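Local coordinates for immune protein (Enterobacter cloacae, PDB 6D7Y) that binds the toxic C-terminal tip of CdiA, probably as the immunity protein that protects the producing cell in contact-dependent growth inhibition, at residues B[4-9]-B[97-102]; B[8-13]-B[130-135]; B[25-30]-B[71-76]; B[62-67]-B[82-87]. All coordinates share one frame; numbering follows the deposited sequence.

Interaction 1 (B[4-9]-B[97-102])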
loop_
_atom_site.group_PDB
_atom_site.type_symbol
_atom_site.label_atom_id
_atom_site.label_comp_id
_atom_site.label_asym_id
_atom_site.label_seq_id
_atom_site.Cartn_x
_atom_site.Cartn_y
_atom_site.Cartn_z
ATOM N N LEU B 4 -0.341 3.710 14.368
ATOM C CA LEU B 4 -0.526 3.627 12.948
ATOM C C LEU B 4 0.663 2.839 12.366
ATOM O O LEU B 4 1.838 3.204 12.613
ATOM C CB LEU B 4 -0.574 5.012 12.318
ATOM C CG LEU B 4 -0.887 5.027 10.817
ATOM C CD1 LEU B 4 -2.177 4.302 10.470
ATOM C CD2 LEU B 4 -0.980 6.475 10.351
ATOM N N PHE B 5 0.344 1.779 11.623
ATOM C CA PHE B 5 1.357 0.948 10.971
ATOM C C PHE B 5 1.227 1.063 9.470
ATOM O O PHE B 5 0.209 1.520 8.956
ATOM C CB PHE B 5 1.254 -0.506 11.406
ATOM C CG PHE B 5 1.543 -0.722 12.868
ATOM C CD1 PHE B 5 2.828 -0.928 13.318
ATOM C CD2 PHE B 5 0.522 -0.666 13.795
ATOM C CE1 PHE B 5 3.118 -1.077 14.669
ATOM C CE2 PHE B 5 0.801 -0.841 15.147
ATOM C CZ PHE B 5 2.087 -1.048 15.589
ATOM N N GLU B 6 2.274 0.686 8.741
ATOM C CA GLU B 6 2.153 0.731 7.316
ATOM C C GLU B 6 3.090 -0.247 6.617
ATOM O O GLU B 6 4.093 -0.666 7.176
ATOM C CB GLU B 6 2.341 2.156 6.744
ATOM C CG GLU B 6 3.747 2.639 6.638
ATOM C CD GLU B 6 3.903 4.073 6.093
ATOM O OE1 GLU B 6 3.036 4.611 5.355
ATOM O OE2 GLU B 6 4.947 4.664 6.414
ATOM N N VAL B 7 2.676 -0.652 5.428
ATOM C CA VAL B 7 3.495 -1.493 4.555
ATOM C C VAL B 7 3.606 -0.715 3.254
ATOM O O VAL B 7 2.666 -0.032 2.833
ATOM C CB VAL B 7 2.975 -2.929 4.338
ATOM C CG1 VAL B 7 2.927 -3.684 5.654
ATOM C CG2 VAL B 7 1.624 -2.944 3.643
ATOM N N ILE B 8 4.766 -0.837 2.604
ATOM C CA ILE B 8 5.046 -0.100 1.399
ATOM C C ILE B 8 5.629 -0.962 0.282
ATOM O O ILE B 8 6.520 -1.793 0.541
ATOM C CB ILE B 8 6.169 0.957 1.668
ATOM C CG1 ILE B 8 5.826 1.920 2.821
ATOM C CG2 ILE B 8 6.486 1.761 0.411
ATOM C CD1 ILE B 8 4.719 2.859 2.559
ATOM N N PHE B 9 5.100 -0.768 -0.933
ATOM C CA PHE B 9 5.665 -1.375 -2.157
ATOM C C PHE B 9 6.455 -0.181 -2.717
ATOM O O PHE B 9 5.862 0.784 -3.210
ATOM C CB PHE B 9 4.603 -1.780 -3.164
ATOM C CG PHE B 9 3.644 -2.850 -2.703
ATOM C CD1 PHE B 9 2.451 -2.507 -2.079
ATOM C CD2 PHE B 9 3.891 -4.197 -2.967
ATOM C CE1 PHE B 9 1.542 -3.485 -1.698
ATOM C CE2 PHE B 9 2.988 -5.181 -2.583
ATOM C CZ PHE B 9 1.804 -4.819 -1.951
ATOM N N GLY B 97 1.354 2.448 -0.837
ATOM C CA GLY B 97 1.428 2.158 0.561
ATOM C C GLY B 97 0.075 1.925 1.157
ATOM O O GLY B 97 -0.904 2.434 0.639
ATOM N N LEU B 98 0.051 1.108 2.204
ATOM C CA LEU B 98 -1.171 0.785 2.964
ATOM C C LEU B 98 -0.948 1.146 4.420
ATOM O O LEU B 98 -0.052 0.581 5.059
ATOM C CB LEU B 98 -1.523 -0.700 2.864
ATOM C CG LEU B 98 -2.087 -1.224 1.534
ATOM C CD1 LEU B 98 -1.048 -1.211 0.423
ATOM C CD2 LEU B 98 -2.593 -2.649 1.725
ATOM N N CYS B 99 -1.798 2.028 4.980
ATOM C CA CYS B 99 -1.647 2.466 6.376
ATOM C C CYS B 99 -2.892 2.017 7.122
ATOM O O CYS B 99 -3.993 2.150 6.581
ATOM C CB CYS B 99 -1.563 3.994 6.462
ATOM S SG CYS B 99 -0.226 4.710 5.484
ATOM N N PHE B 100 -2.703 1.502 8.333
ATOM C CA PHE B 100 -3.786 0.980 9.188
ATOM C C PHE B 100 -3.406 1.001 10.666
ATOM O O PHE B 100 -2.239 0.840 11.021
ATOM C CB PHE B 100 -4.122 -0.456 8.779
ATOM C CG PHE B 100 -2.931 -1.382 8.793
ATOM C CD1 PHE B 100 -2.112 -1.485 7.688
ATOM C CD2 PHE B 100 -2.640 -2.149 9.916
ATOM C CE1 PHE B 100 -1.009 -2.332 7.698
ATOM C CE2 PHE B 100 -1.557 -2.997 9.940
ATOM C CZ PHE B 100 -0.723 -3.087 8.841
ATOM N N TYR B 101 -4.382 1.238 11.547
ATOM C CA TYR B 101 -4.082 1.220 12.968
ATOM C C TYR B 101 -4.168 -0.198 13.522
ATOM O O TYR B 101 -4.886 -1.047 12.970
ATOM C CB TYR B 101 -5.063 2.127 13.771
ATOM C CG TYR B 101 -4.844 3.599 13.556
ATOM C CD1 TYR B 101 -5.465 4.275 12.512
ATOM C CD2 TYR B 101 -4.010 4.329 14.397
ATOM C CE1 TYR B 101 -5.259 5.642 12.313
ATOM C CE2 TYR B 101 -3.796 5.680 14.208
ATOM C CZ TYR B 101 -4.409 6.335 13.162
ATOM O OH TYR B 101 -4.204 7.686 12.980
HETATM N N MSE B 102 -3.442 -0.450 14.614
HETATM C CA MSE B 102 -3.525 -1.723 15.348
HETATM C C MSE B 102 -3.519 -1.317 16.798
HETATM O O MSE B 102 -2.886 -0.328 17.163
HETATM C CB MSE B 102 -2.415 -2.728 15.070
HETATM C CG MSE B 102 -2.355 -3.168 13.612
HETATM SE SE MSE B 102 -3.899 -4.282 13.063
HETATM C CE MSE B 102 -3.696 -5.767 14.348
#

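Interaction 2 (B[8-13]-B[130-135])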
loop_
_atom_site.group_PDB
_atom_site.type_symbol
_atom_site.label_atom_id
_atom_site.label_comp_id
_atom_site.label_asym_id
_atom_site.label_seq_id
_atom_site.Cartn_x
_atom_site.Cartn_y
_atom_site.Cartn_z
ATOM N N ILE B 8 4.766 -0.837 2.604
ATOM C CA ILE B 8 5.046 -0.100 1.399
ATOM C C ILE B 8 5.629 -0.962 0.282
ATOM O O ILE B 8 6.520 -1.793 0.541
ATOM C CB ILE B 8 6.169 0.957 1.668
ATOM C CG1 ILE B 8 5.826 1.920 2.821
ATOM C CG2 ILE B 8 6.486 1.761 0.411
ATOM C CD1 ILE B 8 4.719 2.859 2.559
ATOM N N PHE B 9 5.100 -0.768 -0.933
ATOM C CA PHE B 9 5.665 -1.375 -2.157
ATOM C C PHE B 9 6.455 -0.181 -2.717
ATOM O O PHE B 9 5.862 0.784 -3.210
ATOM C CB PHE B 9 4.603 -1.780 -3.164
ATOM C CG PHE B 9 3.644 -2.850 -2.703
ATOM C CD1 PHE B 9 2.451 -2.507 -2.079
ATOM C CD2 PHE B 9 3.891 -4.197 -2.967
ATOM C CE1 PHE B 9 1.542 -3.485 -1.698
ATOM C CE2 PHE B 9 2.988 -5.181 -2.583
ATOM C CZ PHE B 9 1.804 -4.819 -1.951
ATOM N N GLU B 10 7.787 -0.223 -2.626
ATOM C CA GLU B 10 8.623 0.896 -3.059
ATOM C C GLU B 10 9.167 0.694 -4.464
ATOM O O GLU B 10 9.675 -0.374 -4.768
ATOM C CB GLU B 10 9.802 1.055 -2.126
ATOM C CG GLU B 10 10.635 2.295 -2.399
ATOM C CD GLU B 10 11.864 2.367 -1.526
ATOM O OE1 GLU B 10 12.553 1.352 -1.414
ATOM O OE2 GLU B 10 12.150 3.449 -0.970
ATOM N N GLY B 11 9.070 1.737 -5.293
ATOM C CA GLY B 11 9.570 1.691 -6.677
ATOM C C GLY B 11 8.837 0.672 -7.526
ATOM O O GLY B 11 9.432 -0.247 -8.068
ATOM N N VAL B 12 7.536 0.853 -7.647
ATOM C CA VAL B 12 6.701 -0.061 -8.408
ATOM C C VAL B 12 6.953 0.137 -9.913
ATOM O O VAL B 12 7.303 1.236 -10.360
ATOM C CB VAL B 12 5.204 0.164 -8.060
ATOM C CG1 VAL B 12 4.292 -0.771 -8.842
ATOM C CG2 VAL B 12 4.985 -0.008 -6.561
ATOM N N ASN B 13 6.808 -0.935 -10.680
ATOM C CA ASN B 13 6.966 -0.865 -12.142
ATOM C C ASN B 13 5.732 -0.138 -12.675
ATOM O O ASN B 13 4.629 -0.671 -12.614
ATOM C CB ASN B 13 7.090 -2.267 -12.724
ATOM C CG ASN B 13 7.227 -2.266 -14.236
ATOM O OD1 ASN B 13 6.620 -1.443 -14.931
ATOM N ND2 ASN B 13 8.006 -3.211 -14.757
ATOM N N ASN B 130 11.476 -2.752 -3.637
ATOM C CA ASN B 130 11.554 -3.225 -2.264
ATOM C C ASN B 130 10.171 -3.211 -1.665
ATOM O O ASN B 130 9.284 -2.541 -2.187
ATOM C CB ASN B 130 12.397 -2.280 -1.403
ATOM C CG ASN B 130 13.850 -2.278 -1.771
ATOM O OD1 ASN B 130 14.526 -3.304 -1.712
ATOM N ND2 ASN B 130 14.359 -1.107 -2.097
ATOM N N PHE B 131 10.009 -3.988 -0.606
ATOM C CA PHE B 131 8.751 -4.016 0.167
ATOM C C PHE B 131 9.161 -4.057 1.639
ATOM O O PHE B 131 10.154 -4.697 1.997
ATOM C CB PHE B 131 7.807 -5.136 -0.274
ATOM C CG PHE B 131 8.377 -6.521 -0.216
ATOM C CD1 PHE B 131 9.180 -7.004 -1.251
ATOM C CD2 PHE B 131 8.054 -7.391 0.814
ATOM C CE1 PHE B 131 9.682 -8.299 -1.217
ATOM C CE2 PHE B 131 8.559 -8.684 0.849
ATOM C CZ PHE B 131 9.378 -9.137 -0.165
ATOM N N TYR B 132 8.432 -3.361 2.506
ATOM C CA TYR B 132 8.802 -3.317 3.914
ATOM C C TYR B 132 7.623 -2.870 4.698
ATOM O O TYR B 132 6.661 -2.379 4.112
ATOM C CB TYR B 132 10.032 -2.421 4.190
ATOM C CG TYR B 132 10.035 -1.049 3.537
ATOM C CD1 TYR B 132 9.447 0.041 4.153
ATOM C CD2 TYR B 132 10.637 -0.846 2.296
ATOM C CE1 TYR B 132 9.461 1.293 3.569
ATOM C CE2 TYR B 132 10.667 0.409 1.702
ATOM C CZ TYR B 132 10.054 1.474 2.338
ATOM O OH TYR B 132 10.052 2.729 1.775
ATOM N N GLY B 133 7.692 -3.092 6.003
ATOM C CA GLY B 133 6.591 -2.743 6.887
ATOM C C GLY B 133 7.088 -2.371 8.260
ATOM O O GLY B 133 8.067 -2.921 8.758
ATOM N N GLY B 134 6.372 -1.452 8.902
ATOM C CA GLY B 134 6.777 -1.008 10.206
ATOM C C GLY B 134 5.823 -0.028 10.839
ATOM O O GLY B 134 4.746 0.266 10.282
ATOM N N LEU B 135 6.228 0.462 12.004
ATOM C CA LEU B 135 5.492 1.526 12.688
ATOM C C LEU B 135 5.598 2.707 11.737
ATOM O O LEU B 135 6.635 2.900 11.083
ATOM C CB LEU B 135 6.193 1.873 13.990
ATOM C CG LEU B 135 5.609 3.018 14.797
ATOM C CD1 LEU B 135 4.251 2.648 15.374
ATOM C CD2 LEU B 135 6.593 3.325 15.903
#

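Interaction 3 (B[25-30]-B[71-76])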
loop_
_atom_site.group_PDB
_atom_site.type_symbol
_atom_site.label_atom_id
_atom_site.label_comp_id
_atom_site.label_asym_id
_atom_site.label_seq_id
_atom_site.Cartn_x
_atom_site.Cartn_y
_atom_site.Cartn_z
ATOM N N GLU B 25 -6.951 -4.130 -4.685
ATOM C CA GLU B 25 -8.402 -3.835 -4.587
ATOM C C GLU B 25 -9.271 -5.094 -4.432
ATOM O O GLU B 25 -10.310 -5.065 -3.755
ATOM C CB GLU B 25 -8.911 -3.048 -5.809
ATOM C CG GLU B 25 -10.412 -2.678 -5.730
ATOM C CD GLU B 25 -10.976 -2.038 -6.990
ATOM O OE1 GLU B 25 -12.154 -1.616 -6.952
ATOM O OE2 GLU B 25 -10.268 -1.975 -8.015
ATOM N N SER B 26 -8.859 -6.183 -5.071
ATOM C CA SER B 26 -9.630 -7.441 -5.016
ATOM C C SER B 26 -9.652 -8.135 -3.648
ATOM O O SER B 26 -10.498 -9.004 -3.406
ATOM C CB SER B 26 -9.122 -8.429 -6.072
ATOM O OG SER B 26 -7.771 -8.740 -5.836
ATOM N N LYS B 27 -8.725 -7.769 -2.767
ATOM C CA LYS B 27 -8.668 -8.373 -1.435
ATOM C C LYS B 27 -9.520 -7.584 -0.422
ATOM O O LYS B 27 -9.614 -7.966 0.749
ATOM C CB LYS B 27 -7.204 -8.533 -0.992
ATOM C CG LYS B 27 -6.376 -9.275 -2.048
ATOM C CD LYS B 27 -4.922 -9.530 -1.650
ATOM C CE LYS B 27 -4.752 -10.742 -0.742
ATOM N NZ LYS B 27 -5.505 -10.651 0.527
ATOM N N SER B 28 -10.148 -6.495 -0.877
ATOM C CA SER B 28 -11.031 -5.697 -0.021
ATOM C C SER B 28 -12.501 -5.825 -0.377
ATOM O O SER B 28 -12.859 -6.214 -1.494
ATOM C CB SER B 28 -10.671 -4.237 -0.131
ATOM O OG SER B 28 -10.962 -3.720 -1.422
ATOM N N ASP B 29 -13.351 -5.447 0.577
ATOM C CA ASP B 29 -14.800 -5.478 0.374
ATOM C C ASP B 29 -15.244 -4.290 -0.465
ATOM O O ASP B 29 -16.080 -4.441 -1.350
ATOM C CB ASP B 29 -15.547 -5.499 1.700
ATOM C CG ASP B 29 -15.366 -6.799 2.458
ATOM O OD1 ASP B 29 -14.816 -7.761 1.897
ATOM O OD2 ASP B 29 -15.805 -6.860 3.625
ATOM N N ARG B 30 -14.698 -3.111 -0.184
ATOM C CA ARG B 30 -15.048 -1.916 -0.943
ATOM C C ARG B 30 -14.041 -0.800 -0.773
ATOM O O ARG B 30 -13.235 -0.824 0.150
ATOM C CB ARG B 30 -16.464 -1.430 -0.565
ATOM C CG ARG B 30 -16.747 -1.369 0.926
ATOM C CD ARG B 30 -18.187 -0.927 1.180
ATOM N NE ARG B 30 -18.370 0.475 0.795
ATOM C CZ ARG B 30 -18.190 1.529 1.601
ATOM N NH1 ARG B 30 -18.367 2.761 1.127
ATOM N NH2 ARG B 30 -17.829 1.379 2.877
ATOM N N GLY B 71 -12.545 -3.666 4.731
ATOM C CA GLY B 71 -12.532 -5.124 4.710
ATOM C C GLY B 71 -11.401 -5.692 3.875
ATOM O O GLY B 71 -11.640 -6.477 2.971
ATOM N N PHE B 72 -10.171 -5.298 4.182
ATOM C CA PHE B 72 -9.011 -5.777 3.436
ATOM C C PHE B 72 -8.481 -7.064 4.057
ATOM O O PHE B 72 -8.067 -7.051 5.201
ATOM C CB PHE B 72 -7.899 -4.723 3.438
ATOM C CG PHE B 72 -6.691 -5.142 2.662
ATOM C CD1 PHE B 72 -6.662 -5.001 1.281
ATOM C CD2 PHE B 72 -5.596 -5.720 3.297
ATOM C CE1 PHE B 72 -5.560 -5.407 0.546
ATOM C CE2 PHE B 72 -4.489 -6.123 2.564
ATOM C CZ PHE B 72 -4.471 -5.968 1.190
ATOM N N SER B 73 -8.511 -8.169 3.308
ATOM C CA SER B 73 -8.014 -9.451 3.821
ATOM C C SER B 73 -6.555 -9.556 3.415
ATOM O O SER B 73 -6.230 -9.414 2.242
ATOM C CB SER B 73 -8.815 -10.628 3.261
ATOM O OG SER B 73 -8.715 -10.684 1.852
ATOM N N VAL B 74 -5.682 -9.800 4.378
ATOM C CA VAL B 74 -4.252 -9.866 4.096
ATOM C C VAL B 74 -3.853 -11.275 3.651
ATOM O O VAL B 74 -3.462 -11.489 2.492
ATOM C CB VAL B 74 -3.431 -9.429 5.331
ATOM C CG1 VAL B 74 -1.956 -9.296 4.982
ATOM C CG2 VAL B 74 -3.957 -8.100 5.862
ATOM N N LYS B 75 -3.990 -12.232 4.562
ATOM C CA LYS B 75 -3.600 -13.606 4.294
ATOM C C LYS B 75 -4.285 -14.495 5.314
ATOM O O LYS B 75 -4.632 -14.032 6.401
ATOM C CB LYS B 75 -2.087 -13.719 4.489
ATOM C CG LYS B 75 -1.390 -14.978 3.987
ATOM C CD LYS B 75 -1.096 -14.952 2.500
ATOM C CE LYS B 75 -0.136 -16.082 2.148
ATOM N NZ LYS B 75 0.359 -15.993 0.748
ATOM N N ASP B 76 -4.481 -15.763 4.951
ATOM C CA ASP B 76 -5.078 -16.788 5.824
ATOM C C ASP B 76 -6.305 -16.357 6.655
ATOM O O ASP B 76 -6.466 -16.776 7.805
ATOM C CB ASP B 76 -3.985 -17.370 6.742
ATOM C CG ASP B 76 -2.861 -18.065 5.967
ATOM O OD1 ASP B 76 -3.090 -18.527 4.825
ATOM O OD2 ASP B 76 -1.747 -18.176 6.522
#

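Interaction 4 (B[62-67]-B[82-87])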
loop_
_atom_site.group_PDB
_atom_site.type_symbol
_atom_site.label_atom_id
_atom_site.label_comp_id
_atom_site.label_asym_id
_atom_site.label_seq_id
_atom_site.Cartn_x
_atom_site.Cartn_y
_atom_site.Cartn_z
ATOM N N ASP B 62 5.042 15.959 -9.361
ATOM C CA ASP B 62 4.749 15.004 -8.270
ATOM C C ASP B 62 3.252 15.001 -7.991
ATOM O O ASP B 62 2.618 16.064 -7.985
ATOM C CB ASP B 62 5.508 15.384 -7.010
ATOM C CG ASP B 62 7.004 15.402 -7.219
ATOM O OD1 ASP B 62 7.468 14.849 -8.223
ATOM O OD2 ASP B 62 7.713 15.968 -6.368
ATOM N N LEU B 63 2.696 13.813 -7.758
ATOM C CA LEU B 63 1.258 13.656 -7.562
ATOM C C LEU B 63 0.945 12.525 -6.597
ATOM O O LEU B 63 1.626 11.522 -6.563
ATOM C CB LEU B 63 0.619 13.339 -8.926
ATOM C CG LEU B 63 -0.878 13.073 -9.096
ATOM C CD1 LEU B 63 -1.708 14.269 -8.659
ATOM C CD2 LEU B 63 -1.176 12.750 -10.562
ATOM N N TYR B 64 -0.124 12.703 -5.835
ATOM C CA TYR B 64 -0.596 11.714 -4.885
ATOM C C TYR B 64 -2.077 11.545 -4.997
ATOM O O TYR B 64 -2.775 12.481 -5.330
ATOM C CB TYR B 64 -0.340 12.209 -3.443
ATOM C CG TYR B 64 -1.235 11.575 -2.367
ATOM C CD1 TYR B 64 -0.895 10.363 -1.781
ATOM C CD2 TYR B 64 -2.408 12.200 -1.939
ATOM C CE1 TYR B 64 -1.700 9.780 -0.814
ATOM C CE2 TYR B 64 -3.225 11.623 -0.962
ATOM C CZ TYR B 64 -2.860 10.414 -0.402
ATOM O OH TYR B 64 -3.620 9.811 0.569
ATOM N N PHE B 65 -2.534 10.330 -4.739
ATOM C CA PHE B 65 -3.956 10.091 -4.558
ATOM C C PHE B 65 -4.071 8.979 -3.533
ATOM O O PHE B 65 -3.170 8.151 -3.379
ATOM C CB PHE B 65 -4.747 9.832 -5.852
ATOM C CG PHE B 65 -4.496 8.503 -6.503
ATOM C CD1 PHE B 65 -5.304 7.416 -6.213
ATOM C CD2 PHE B 65 -3.515 8.364 -7.460
ATOM C CE1 PHE B 65 -5.113 6.202 -6.839
ATOM C CE2 PHE B 65 -3.299 7.147 -8.086
ATOM C CZ PHE B 65 -4.101 6.061 -7.772
ATOM N N GLY B 66 -5.156 9.009 -2.784
ATOM C CA GLY B 66 -5.389 8.016 -1.774
ATOM C C GLY B 66 -6.827 7.595 -1.803
ATOM O O GLY B 66 -7.691 8.285 -2.370
ATOM N N VAL B 67 -7.080 6.453 -1.193
ATOM C CA VAL B 67 -8.402 5.898 -1.147
ATOM C C VAL B 67 -8.530 5.059 0.104
ATOM O O VAL B 67 -7.569 4.421 0.528
ATOM C CB VAL B 67 -8.688 5.067 -2.433
ATOM C CG1 VAL B 67 -7.683 3.963 -2.620
ATOM C CG2 VAL B 67 -10.080 4.487 -2.424
ATOM N N VAL B 82 -10.254 -1.086 8.317
ATOM C CA VAL B 82 -10.078 0.069 7.410
ATOM C C VAL B 82 -8.599 0.352 7.095
ATOM O O VAL B 82 -7.793 0.496 8.006
ATOM C CB VAL B 82 -10.683 1.371 7.985
ATOM C CG1 VAL B 82 -10.611 2.480 6.932
ATOM C CG2 VAL B 82 -12.133 1.167 8.430
ATOM N N VAL B 83 -8.285 0.509 5.812
ATOM C CA VAL B 83 -6.920 0.796 5.367
ATOM C C VAL B 83 -6.913 2.013 4.449
ATOM O O VAL B 83 -7.869 2.218 3.648
ATOM C CB VAL B 83 -6.371 -0.412 4.587
ATOM C CG1 VAL B 83 -4.993 -0.123 3.984
ATOM C CG2 VAL B 83 -6.345 -1.639 5.480
ATOM N N LEU B 84 -5.885 2.847 4.599
ATOM C CA LEU B 84 -5.681 4.002 3.727
ATOM C C LEU B 84 -4.639 3.567 2.684
ATOM O O LEU B 84 -3.543 3.252 3.060
ATOM C CB LEU B 84 -5.120 5.190 4.504
ATOM C CG LEU B 84 -4.729 6.446 3.702
ATOM C CD1 LEU B 84 -5.909 7.044 2.949
ATOM C CD2 LEU B 84 -4.093 7.491 4.612
ATOM N N LEU B 85 -5.018 3.550 1.409
ATOM C CA LEU B 85 -4.126 3.179 0.317
ATOM C C LEU B 85 -3.584 4.467 -0.237
ATOM O O LEU B 85 -4.374 5.376 -0.579
ATOM C CB LEU B 85 -4.903 2.467 -0.763
ATOM C CG LEU B 85 -4.155 2.036 -2.023
ATOM C CD1 LEU B 85 -3.156 0.968 -1.674
ATOM C CD2 LEU B 85 -5.151 1.541 -3.055
ATOM N N ARG B 86 -2.254 4.555 -0.364
ATOM C CA ARG B 86 -1.604 5.757 -0.856
ATOM C C ARG B 86 -0.802 5.410 -2.108
ATOM O O ARG B 86 -0.088 4.415 -2.113
ATOM C CB ARG B 86 -0.643 6.301 0.196
ATOM C CG ARG B 86 -1.299 6.611 1.514
ATOM C CD ARG B 86 -0.357 7.177 2.565
ATOM N NE ARG B 86 -0.003 8.591 2.371
ATOM C CZ ARG B 86 1.207 9.096 2.093
ATOM N NH1 ARG B 86 2.302 8.345 1.989
ATOM N NH2 ARG B 86 1.328 10.412 1.959
ATOM N N VAL B 87 -0.952 6.219 -3.152
ATOM C CA VAL B 87 -0.220 6.016 -4.393
ATOM C C VAL B 87 0.454 7.339 -4.659
ATOM O O VAL B 87 -0.210 8.366 -4.741
ATOM C CB VAL B 87 -1.152 5.631 -5.539
ATOM C CG1 VAL B 87 -0.328 5.281 -6.780
ATOM C CG2 VAL B 87 -2.054 4.471 -5.134
HETATM O O HOH W 1 -2.190 9.998 2.841
#

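Interaction 1 (B[4-9]-B[97-102])
Strands 3-10 and 93-102 are antiparallel neighbours in the middle of the single large sheet of this protein, and residues 4-9 and 97-102 pair there in continuous register. Phe5 with Phe100 and Val7 with Leu98 are the hydrogen-bonded pairs. The shortest bond, Phe5 N to Phe100 O at 2.8 Å, has its donor above the carbonyl plane, whereas Leu98 N meets Val7 O nearly along the C=O axis at 2.9 Å. On the face carrying Leu4, Glu6 and Ile8, Leu4, with CG anti to the backbone N (chi1 -175°), sets CD1 over the centre of the Tyr101 ring, a CH-pi contact of 3.9 Å from CD1 to the ring centroid. Beside it Glu6 OE1 lies 3.3 Å from Cys99 SG, while Glu6 OE2 accepts a hydrogen bond from Ala138 N. Ile8 CD1 packs on Gly97 CA at 3.9 Å, across a position where a beta carbon would collide with that methyl. The other face lies under helix 105-126. There Val7 CG2 rests on Leu98 CB, and the Phe5 side chain crosses that of selenomethionine Met102 at about a right angle, CE2 of Phe5 to CB of Met102 3.7 Å. The pairing is thus wholly apolar toward the helix and mixed on the other side, where Leu4 and Ile8 sit beside Glu6, Cys99 and Tyr101.

Interaction 2 (B[8-13]-B[130-135])
Ile8 O is gripped twice, by the N-H of Tyr132 (N to O 3.2 Å) and by a CA-H contact from Phe131. It belongs to the antiparallel pairing of strands 3-10 and 130-135, neighbours in the central sheet, and Ile8 N in return donates to Tyr132 O at 2.9 Å. Two residues along, the shortest bond runs from Glu10 N to Asn130 O (2.8 Å), and Glu10 O takes Asn130 N on a lone pair. A third bond joins these two residues through their side chains: Asn130 ND2 donates to Glu10 OE1 at 3.1 Å, meeting it nearly along the C-O axis, with the oxygen close to the amide plane. The two chains run side by side, carboxylate and amide turned 54° apart, and Asn130 OD1 is held by Asn148 ND2. Tyr132 takes the crowded first torsion (chi1 47°), which swings its ring across to the neighbouring strand. Ile8 CB then lies over one ring face, 4.2 Å from the centroid, while CD of Glu10 sits at the ring edge, the carboxylate plane almost perpendicular to the ring. Phe9 and Phe131 project to the opposite face, toward helix 105-126. At the phenol tip, Tyr132 OH stands 3.5 Å from Glu10 OE2.

Interaction 3 (B[25-30]-B[71-76])
The Phe72 ring has Ser28 CB at its edge, near the ring plane, and Lys27 CB approaching obliquely, 3.9 Å from CE1. With CG anti to the backbone N (chi1 -179°), this ring also packs against Phe115 of helix 105-126 and Val83 of strand 78-90. Lys27 NZ lies 5.3 Å from the Phe72 ring centroid, at most a weak cation-pi attraction, and has a further cation-pi partner in Tyr118 of helix 105-126. The contact joins the loop that leaves helix 17-25 to the end of strand 63-75. A type I beta turn from Glu25 to Ser28 shapes that loop, and Glu25 O accepts from both Ser28 N and Ser28 OG, the hydroxyl at 2.8 Å. Lys27 O is likewise gripped twice: Ser73 N comes in almost straight at 2.8 Å, from above the carbonyl plane, and Ser73 OG arrives on a lone pair at 3.1 Å. The lysine chain bends at chi3 and chi4, carrying NZ along the strand to donate to Val74 O at 3.0 Å, from well above that carbonyl plane. Asp29 N makes a weak bond to Gly71 O, and Asp29 and Arg30 both face Glu70 in a classic beta bulge. Asp29 OD1 forms a salt bridge with Lys79. Loop and strand are therefore joined mainly through backbone carbonyls; the 2.2 Å from Lys27 NZ to Ser73 O is too short for a hydrogen bond, so the ammonium position is less certain.

Interaction 4 (B[62-67]-B[82-87])
Four backbone hydrogen bonds satisfy both the N-H and the C=O groups of Phe65, Val67, Leu85 and Val87. Val87 N reaches Phe65 O nearly along the C=O axis at 3.0 Å, and Leu85 N meets Val67 O likewise at 2.8 Å. Val87 O and Leu85 O, besides taking Phe65 N and Val67 N, receive CA-H contacts from Tyr64 and Gly66. On the strand's other side Tyr64 N is bonded to Ser37 OG, and Gly66 pairs through its backbone with Asn35. One water joins the side-chain polar groups, 2.7 Å from Tyr64 OH and, as acceptor, 2.6 Å from Arg86 NE in the guanidinium plane. Tyr64 crosses the arginine at about a right angle, its ring edge on Arg86 CB (CE1 to CB 3.8 Å) and its CD1 over one guanidinium face; a beta carbon on Gly66 would clash with Tyr64 OH. Phe65 takes the crowded first torsion (chi1 72°), with Val87 CB over one face, 3.9 Å from the Phe65 ring centroid. Val67 CG1 nestles against Leu85 CD2 at 3.5 Å, and helix 17-25 covers Leu85 and Val87. Two-bond pairs flanking a non-hydrogen-bonded one, Gly66 with Arg86, are the pattern of antiparallel strands, here consecutive arms of the hairpin 63-75 and 78-90.

How the interactions relate
All four contacts serve one antiparallel sheet. Interactions 1 and 2 share Ile8 and Phe9 and use the two edges of strand 3-10, with Glu6 N probably bonded to Gly134 O between them. Interaction 4 continues the sheet beyond 97-102, where Gly97 O and Cys99 O probably accept from Arg86 N and Leu84 N. Interactions 1 and 4 are buried and largely apolar on their helix-covered faces, whereas interaction 2 is partly buried and adds a carboxylate-amide bond. Interaction 3, about 18 Å from interaction 2 between centres and across the chain's centre, is a loop contact held by carbonyl acceptors; its Phe72 still reaches the core, touching Leu98.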